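Local coordinates for protein tryptophanyl-tRNA synthetase (Cryptosporidium parvum Iowa II, PDB 3HV0) that probably catalyses the ATP-dependent attachment of L-tryptophan to tRNA(Trp), this chain being the part of the longer protein that carries the class I synthetase domain, at residues R170-I175 with V240-Y246; F197-A202 with Y233-V237. One frame throughout, in Å; residues are numbered along the deposited sequence.

Interaction 1 (R170-I175 with V240-Y246)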
loop_
_atom_site.group_PDB
_atom_site.type_symbol
_atom_site.label_atom_id
_atom_site.label_comp_id
_atom_site.label_asym_id
_atom_site.label_seq_id
_atom_site.Cartn_x
_atom_site.Cartn_y
_atom_site.Cartn_z
ATOM N N ARG A 170 0.429 -9.696 2.960
ATOM C CA ARG A 170 0.616 -11.148 3.001
ATOM C C ARG A 170 1.084 -11.732 1.670
ATOM O O ARG A 170 1.898 -12.649 1.632
ATOM C CB ARG A 170 -0.684 -11.829 3.402
ATOM C CG ARG A 170 -1.010 -11.703 4.862
ATOM C CD ARG A 170 -2.439 -12.159 5.142
ATOM N NE ARG A 170 -2.834 -11.903 6.535
ATOM C CZ ARG A 170 -3.954 -11.284 6.923
ATOM N NH1 ARG A 170 -4.834 -10.850 6.050
ATOM N NH2 ARG A 170 -4.202 -11.105 8.211
ATOM N N ILE A 171 0.566 -11.209 0.576
ATOM C CA ILE A 171 1.046 -11.578 -0.759
ATOM C C ILE A 171 2.478 -11.071 -0.990
ATOM O O ILE A 171 3.306 -11.770 -1.534
ATOM C CB ILE A 171 0.143 -10.991 -1.854
ATOM C CG1 ILE A 171 -1.264 -11.608 -1.789
ATOM C CG2 ILE A 171 0.766 -11.221 -3.234
ATOM C CD1 ILE A 171 -2.315 -10.770 -2.479
ATOM N N GLU A 172 2.761 -9.848 -0.567
ATOM C CA GLU A 172 4.068 -9.232 -0.820
ATOM C C GLU A 172 5.197 -9.948 -0.115
ATOM O O GLU A 172 6.283 -10.104 -0.675
ATOM C CB GLU A 172 4.040 -7.752 -0.448
ATOM C CG GLU A 172 3.283 -6.965 -1.467
ATOM C CD GLU A 172 3.146 -5.503 -1.150
ATOM O OE1 GLU A 172 3.523 -5.049 -0.045
ATOM O OE2 GLU A 172 2.620 -4.800 -2.052
ATOM N N LYS A 173 4.921 -10.439 1.089
ATOM C CA LYS A 173 5.929 -11.138 1.891
ATOM C C LYS A 173 6.331 -12.474 1.269
ATOM O O LYS A 173 7.420 -12.980 1.534
ATOM C CB LYS A 173 5.384 -11.380 3.295
ATOM C CG LYS A 173 6.428 -11.723 4.328
ATOM C CD LYS A 173 5.749 -11.892 5.667
ATOM C CE LYS A 173 6.694 -12.358 6.739
ATOM N NZ LYS A 173 6.030 -12.217 8.060
ATOM N N LYS A 174 5.450 -13.023 0.437
ATOM C CA LYS A 174 5.671 -14.318 -0.197
ATOM C C LYS A 174 6.247 -14.232 -1.618
ATOM O O LYS A 174 6.596 -15.267 -2.185
ATOM C CB LYS A 174 4.364 -15.117 -0.239
ATOM C CG LYS A 174 3.826 -15.512 1.113
ATOM C CD LYS A 174 4.716 -16.537 1.794
ATOM C CE LYS A 174 4.183 -16.954 3.154
ATOM N NZ LYS A 174 5.034 -18.023 3.731
ATOM N N ILE A 175 6.341 -13.036 -2.198
ATOM C CA ILE A 175 6.913 -12.895 -3.544
ATOM C C ILE A 175 8.231 -12.117 -3.557
ATOM O O ILE A 175 8.326 -11.042 -2.996
ATOM C CB ILE A 175 5.941 -12.215 -4.521
ATOM C CG1 ILE A 175 4.798 -13.156 -4.886
ATOM C CG2 ILE A 175 6.644 -11.858 -5.817
ATOM C CD1 ILE A 175 3.566 -12.971 -4.071
ATOM N N VAL A 240 0.645 -18.096 -4.822
ATOM C CA VAL A 240 0.789 -17.745 -3.392
ATOM C C VAL A 240 -0.363 -18.243 -2.510
ATOM O O VAL A 240 -0.157 -18.449 -1.312
ATOM C CB VAL A 240 1.023 -16.223 -3.148
ATOM C CG1 VAL A 240 2.271 -15.779 -3.840
ATOM C CG2 VAL A 240 -0.133 -15.415 -3.633
ATOM N N ALA A 241 -1.543 -18.442 -3.093
ATOM C CA ALA A 241 -2.718 -18.959 -2.369
ATOM C C ALA A 241 -2.421 -20.055 -1.332
ATOM O O ALA A 241 -2.786 -19.921 -0.174
ATOM C CB ALA A 241 -3.781 -19.477 -3.365
ATOM N N PRO A 242 -1.803 -21.170 -1.758
ATOM C CA PRO A 242 -1.596 -22.230 -0.774
ATOM C C PRO A 242 -0.706 -21.772 0.373
ATOM O O PRO A 242 -1.026 -22.007 1.525
ATOM C CB PRO A 242 -0.958 -23.376 -1.584
ATOM C CG PRO A 242 -0.665 -22.840 -2.927
ATOM C CD PRO A 242 -1.510 -21.626 -3.131
ATOM N N ARG A 243 0.372 -21.070 0.068
ATOM C CA ARG A 243 1.277 -20.572 1.118
ATOM C C ARG A 243 0.653 -19.598 2.135
ATOM O O ARG A 243 1.273 -19.280 3.148
ATOM C CB ARG A 243 2.493 -19.920 0.472
ATOM C CG ARG A 243 3.350 -20.932 -0.274
ATOM C CD ARG A 243 4.594 -20.315 -0.874
ATOM N NE ARG A 243 4.321 -19.716 -2.178
ATOM C CZ ARG A 243 5.094 -18.805 -2.776
ATOM N NH1 ARG A 243 6.218 -18.368 -2.188
ATOM N NH2 ARG A 243 4.729 -18.311 -3.971
ATOM N N LEU A 244 -0.545 -19.104 1.849
ATOM C CA LEU A 244 -1.308 -18.271 2.774
ATOM C C LEU A 244 -2.489 -19.048 3.364
ATOM O O LEU A 244 -3.249 -18.512 4.165
ATOM C CB LEU A 244 -1.821 -17.021 2.047
ATOM C CG LEU A 244 -0.741 -16.130 1.386
ATOM C CD1 LEU A 244 -1.350 -15.062 0.541
ATOM C CD2 LEU A 244 0.182 -15.492 2.402
ATOM N N GLY A 245 -2.640 -20.304 2.961
ATOM C CA GLY A 245 -3.789 -21.110 3.364
ATOM C C GLY A 245 -5.097 -20.635 2.791
ATOM O O GLY A 245 -6.138 -20.800 3.421
ATOM N N TYR A 246 -5.023 -20.045 1.594
ATOM C CA TYR A 246 -6.167 -19.461 0.889
ATOM C C TYR A 246 -6.488 -20.311 -0.350
ATOM O O TYR A 246 -5.631 -21.053 -0.835
ATOM C CB TYR A 246 -5.863 -18.028 0.443
ATOM C CG TYR A 246 -5.827 -16.936 1.519
ATOM C CD1 TYR A 246 -6.203 -17.170 2.841
ATOM C CD2 TYR A 246 -5.421 -15.646 1.187
ATOM C CE1 TYR A 246 -6.168 -16.149 3.797
ATOM C CE2 TYR A 246 -5.385 -14.636 2.117
ATOM C CZ TYR A 246 -5.759 -14.887 3.420
ATOM O OH TYR A 246 -5.701 -13.843 4.311
#

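Interaction 2 (F197-A202 with Y233-V237). With TRP (tryptophan), chain C.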
loop_
_atom_site.group_PDB
_atom_site.type_symbol
_atom_site.label_atom_id
_atom_site.label_comp_id
_atom_site.label_asym_id
_atom_site.label_seq_id
_atom_site.Cartn_x
_atom_site.Cartn_y
_atom_site.Cartn_z
ATOM N N PHE A 197 2.317 -2.843 -7.153
ATOM C CA PHE A 197 0.905 -2.876 -7.540
ATOM C C PHE A 197 0.284 -4.273 -7.759
ATOM O O PHE A 197 -0.886 -4.481 -7.463
ATOM C CB PHE A 197 0.594 -1.996 -8.779
ATOM C CG PHE A 197 -0.830 -2.179 -9.265
ATOM C CD1 PHE A 197 -1.887 -1.694 -8.507
ATOM C CD2 PHE A 197 -1.111 -2.956 -10.392
ATOM C CE1 PHE A 197 -3.202 -1.937 -8.891
ATOM C CE2 PHE A 197 -2.426 -3.201 -10.781
ATOM C CZ PHE A 197 -3.468 -2.694 -10.032
ATOM N N PRO A 198 1.042 -5.229 -8.304
ATOM C CA PRO A 198 0.436 -6.530 -8.534
ATOM C C PRO A 198 -0.309 -7.121 -7.328
ATOM O O PRO A 198 -1.421 -7.685 -7.487
ATOM C CB PRO A 198 1.624 -7.380 -8.915
ATOM C CG PRO A 198 2.524 -6.459 -9.610
ATOM C CD PRO A 198 2.380 -5.142 -8.924
ATOM N N ALA A 199 0.252 -6.963 -6.132
ATOM C CA ALA A 199 -0.432 -7.456 -4.924
ATOM C C ALA A 199 -1.782 -6.762 -4.722
ATOM O O ALA A 199 -2.749 -7.379 -4.283
ATOM C CB ALA A 199 0.417 -7.281 -3.706
ATOM N N VAL A 200 -1.847 -5.476 -5.062
ATOM C CA VAL A 200 -3.110 -4.721 -4.968
ATOM C C VAL A 200 -4.187 -5.306 -5.863
ATOM O O VAL A 200 -5.343 -5.397 -5.460
ATOM C CB VAL A 200 -2.915 -3.231 -5.286
ATOM C CG1 VAL A 200 -4.214 -2.453 -5.120
ATOM C CG2 VAL A 200 -1.857 -2.649 -4.385
ATOM N N GLN A 201 -3.805 -5.740 -7.059
ATOM C CA GLN A 201 -4.765 -6.362 -7.967
ATOM C C GLN A 201 -5.069 -7.793 -7.619
ATOM O O GLN A 201 -6.146 -8.279 -7.916
ATOM C CB GLN A 201 -4.259 -6.342 -9.389
ATOM C CG GLN A 201 -5.264 -6.900 -10.362
ATOM C CD GLN A 201 -5.193 -6.303 -11.711
ATOM O OE1 GLN A 201 -5.503 -6.961 -12.680
ATOM N NE2 GLN A 201 -4.779 -5.064 -11.798
ATOM N N ALA A 202 -4.090 -8.487 -7.053
ATOM C CA ALA A 202 -4.277 -9.861 -6.607
ATOM C C ALA A 202 -5.281 -9.955 -5.455
ATOM O O ALA A 202 -6.155 -10.802 -5.472
ATOM C CB ALA A 202 -2.960 -10.452 -6.201
ATOM N N TYR A 233 -1.193 -11.423 -13.271
ATOM C CA TYR A 233 -1.551 -11.132 -11.874
ATOM C C TYR A 233 -2.141 -12.351 -11.190
ATOM O O TYR A 233 -1.883 -12.576 -10.026
ATOM C CB TYR A 233 -2.573 -9.986 -11.767
ATOM C CG TYR A 233 -2.097 -8.664 -12.343
ATOM C CD1 TYR A 233 -2.427 -8.285 -13.642
ATOM C CD2 TYR A 233 -1.325 -7.788 -11.578
ATOM C CE1 TYR A 233 -2.001 -7.087 -14.172
ATOM C CE2 TYR A 233 -0.866 -6.591 -12.107
ATOM C CZ TYR A 233 -1.214 -6.239 -13.404
ATOM O OH TYR A 233 -0.792 -5.037 -13.929
ATOM N N PHE A 234 -2.933 -13.131 -11.915
ATOM C CA PHE A 234 -3.669 -14.245 -11.324
ATOM C C PHE A 234 -2.919 -15.579 -11.475
ATOM O O PHE A 234 -3.259 -16.577 -10.832
ATOM C CB PHE A 234 -5.091 -14.288 -11.905
ATOM C CG PHE A 234 -5.820 -12.975 -11.764
ATOM C CD1 PHE A 234 -6.075 -12.459 -10.505
ATOM C CD2 PHE A 234 -6.191 -12.220 -12.879
ATOM C CE1 PHE A 234 -6.708 -11.232 -10.350
ATOM C CE2 PHE A 234 -6.837 -11.027 -12.735
ATOM C CZ PHE A 234 -7.091 -10.522 -11.470
ATOM N N ARG A 235 -1.895 -15.598 -12.320
ATOM C CA ARG A 235 -0.920 -16.678 -12.286
ATOM C C ARG A 235 -0.178 -16.559 -10.959
ATOM O O ARG A 235 -0.036 -17.525 -10.233
ATOM C CB ARG A 235 0.060 -16.548 -13.455
ATOM C CG ARG A 235 0.506 -17.862 -14.057
ATOM C CD ARG A 235 1.208 -17.629 -15.385
ATOM N NE ARG A 235 2.620 -17.264 -15.181
ATOM C CZ ARG A 235 3.286 -16.313 -15.848
ATOM N NH1 ARG A 235 2.685 -15.565 -16.786
ATOM N NH2 ARG A 235 4.577 -16.108 -15.559
ATOM N N MET A 236 0.279 -15.347 -10.650
ATOM C CA MET A 236 1.042 -15.073 -9.428
ATOM C C MET A 236 0.241 -15.399 -8.151
ATOM O O MET A 236 0.700 -16.126 -7.285
ATOM C CB MET A 236 1.460 -13.599 -9.421
ATOM C CG MET A 236 2.135 -13.129 -8.142
ATOM S SD MET A 236 1.928 -11.359 -7.943
ATOM C CE MET A 236 0.127 -11.249 -7.797
ATOM N N VAL A 237 -0.967 -14.864 -8.058
ATOM C CA VAL A 237 -1.804 -15.076 -6.894
ATOM C C VAL A 237 -2.223 -16.555 -6.714
ATOM O O VAL A 237 -2.417 -17.005 -5.593
ATOM C CB VAL A 237 -3.043 -14.154 -6.915
ATOM C CG1 VAL A 237 -4.249 -14.882 -7.501
ATOM C CG2 VAL A 237 -3.345 -13.666 -5.510
HETATM N N TRP C . -5.462 -3.451 -14.262
HETATM C CA TRP C . -6.677 -3.825 -15.044
HETATM C C TRP C . -6.723 -3.031 -16.341
HETATM O O TRP C . -6.071 -1.976 -16.452
HETATM C CB TRP C . -7.977 -3.624 -14.239
HETATM C CG TRP C . -8.311 -4.778 -13.323
HETATM C CD1 TRP C . -8.175 -4.816 -11.957
HETATM C CD2 TRP C . -8.855 -6.054 -13.698
HETATM N NE1 TRP C . -8.596 -6.024 -11.471
HETATM C CE2 TRP C . -9.005 -6.808 -12.517
HETATM C CE3 TRP C . -9.228 -6.627 -14.910
HETATM C CZ2 TRP C . -9.512 -8.105 -12.517
HETATM C CZ3 TRP C . -9.726 -7.918 -14.907
HETATM C CH2 TRP C . -9.853 -8.648 -13.714
HETATM O OXT TRP C . -7.409 -3.460 -17.288
#

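Interaction 1 (R170-I175 with V240-Y246)
Tyr246 OH and Arg170 NH1 lie 3.6 Å apart and share a partner, Asp167 OD1, which takes a hydrogen bond from the tyrosine and a salt bridge from the arginine. Ser208 OG adds a weak bond to the same phenol. The guanidinium and ring planes stand 77° apart, so the two do not stack; the shared carboxylate of Asp167 links them. Next to this polar group, Leu244 supplies the apolar centre. With its CG anti to the carbonyl carbon (chi1 -57°), the side chain leans back to the helix: CD2 is 3.4 Å from Arg170 O and 3.9 Å from Lys174 CG, while CD1 faces Ile171 CG1 at 4.2 Å. Within the loop, Leu244 CB sits over the rim of one face of the Tyr246 ring. Val240 extends the apolar layer, its CG2 4.3 Å from Ile171 CG2. At the far end Arg243 NH1 makes a weak bond to Lys174 O, 3.1 Å long but bent to 122°, and Lys174 CB lies above one face of that guanidinium, toward its rim. The turn itself is held by Ala241 O, which accepts from both Leu244 N and Tyr246 N. Helix 157-174 thus packs by its C-terminal turn on the loop that joins helix 231-240 to strand 250-254, part of a beta-alpha-beta crossover from strand 222-227 in the Rossmann fold of a class I synthetase.

Interaction 2 (F197-A202 with Y233-V237)
This is a buried helix-helix crossing at the wall of the tryptophan pocket: the local axes of 197-202 and 233-237 approach to 9.4 Å and cross at -81°, and every touching residue is buried. Tyr233 backs the pocket residue Gln201. Its ring stacks on the Gln201 amide, the planes only 18° apart, and Gln201 CD is 3.9 Å from Tyr233 CD1. The opposite side of that amide meets the indole of the bound tryptophan, whose CD1 is 3.3 Å from Gln201 CD, so the glutamine lies between ligand and tyrosine. Pro198 CA comes to the Tyr233 edge in the ring plane, 3.7 Å from CD2; Tyr233 OH in turn lies at the edge of the Phe197 ring, 4.0 Å from CE2. Phe234 presents its own edge to the ligand, CZ 3.6 Å from CZ2 of the tryptophan, while Tyr233 CB, of the same helix, sits over the centre of one face. Farther from the ligand, Ala202 CB meets two groups that lie about a right angle apart around it, Val237 CG2 at a tight 3.3 Å and Met236 CE at 3.6 Å; the bend at chi3 (63°) turns that methyl in toward the alanine. Helix 177-184 adds Phe184 against Pro198 and Tyr233. Helix 116-122 covers Phe197, helix 157-174 backs Ala199 and Ala202, and Gln113 of strand 110-114 bonds Val200 O.

Overall arrangement
Interactions 1 and 2 are successive layers of one packed region, their centres 11 Å apart, with interaction 2 nested along the chain inside the loop that interaction 1 closes. Helix 231-240 serves both, its body in interaction 2 and its C-terminal end in interaction 1. Direct packing joins them: Ile171 CD1 lies 3.8 Å from Ala202 CB, Glu172 CG 3.7 Å from Ala199 CB, and Ile175 CG1 4.2 Å from Met236 CG. Interaction 2 touches the bound tryptophan itself through Gln201 and Phe234, whereas interaction 1 is a layer farther out, the Ile171 side chain about 12 Å from the ligand. There Lys173 reaches Phe120 of the second subunit, placing this layer beside the dimer interface.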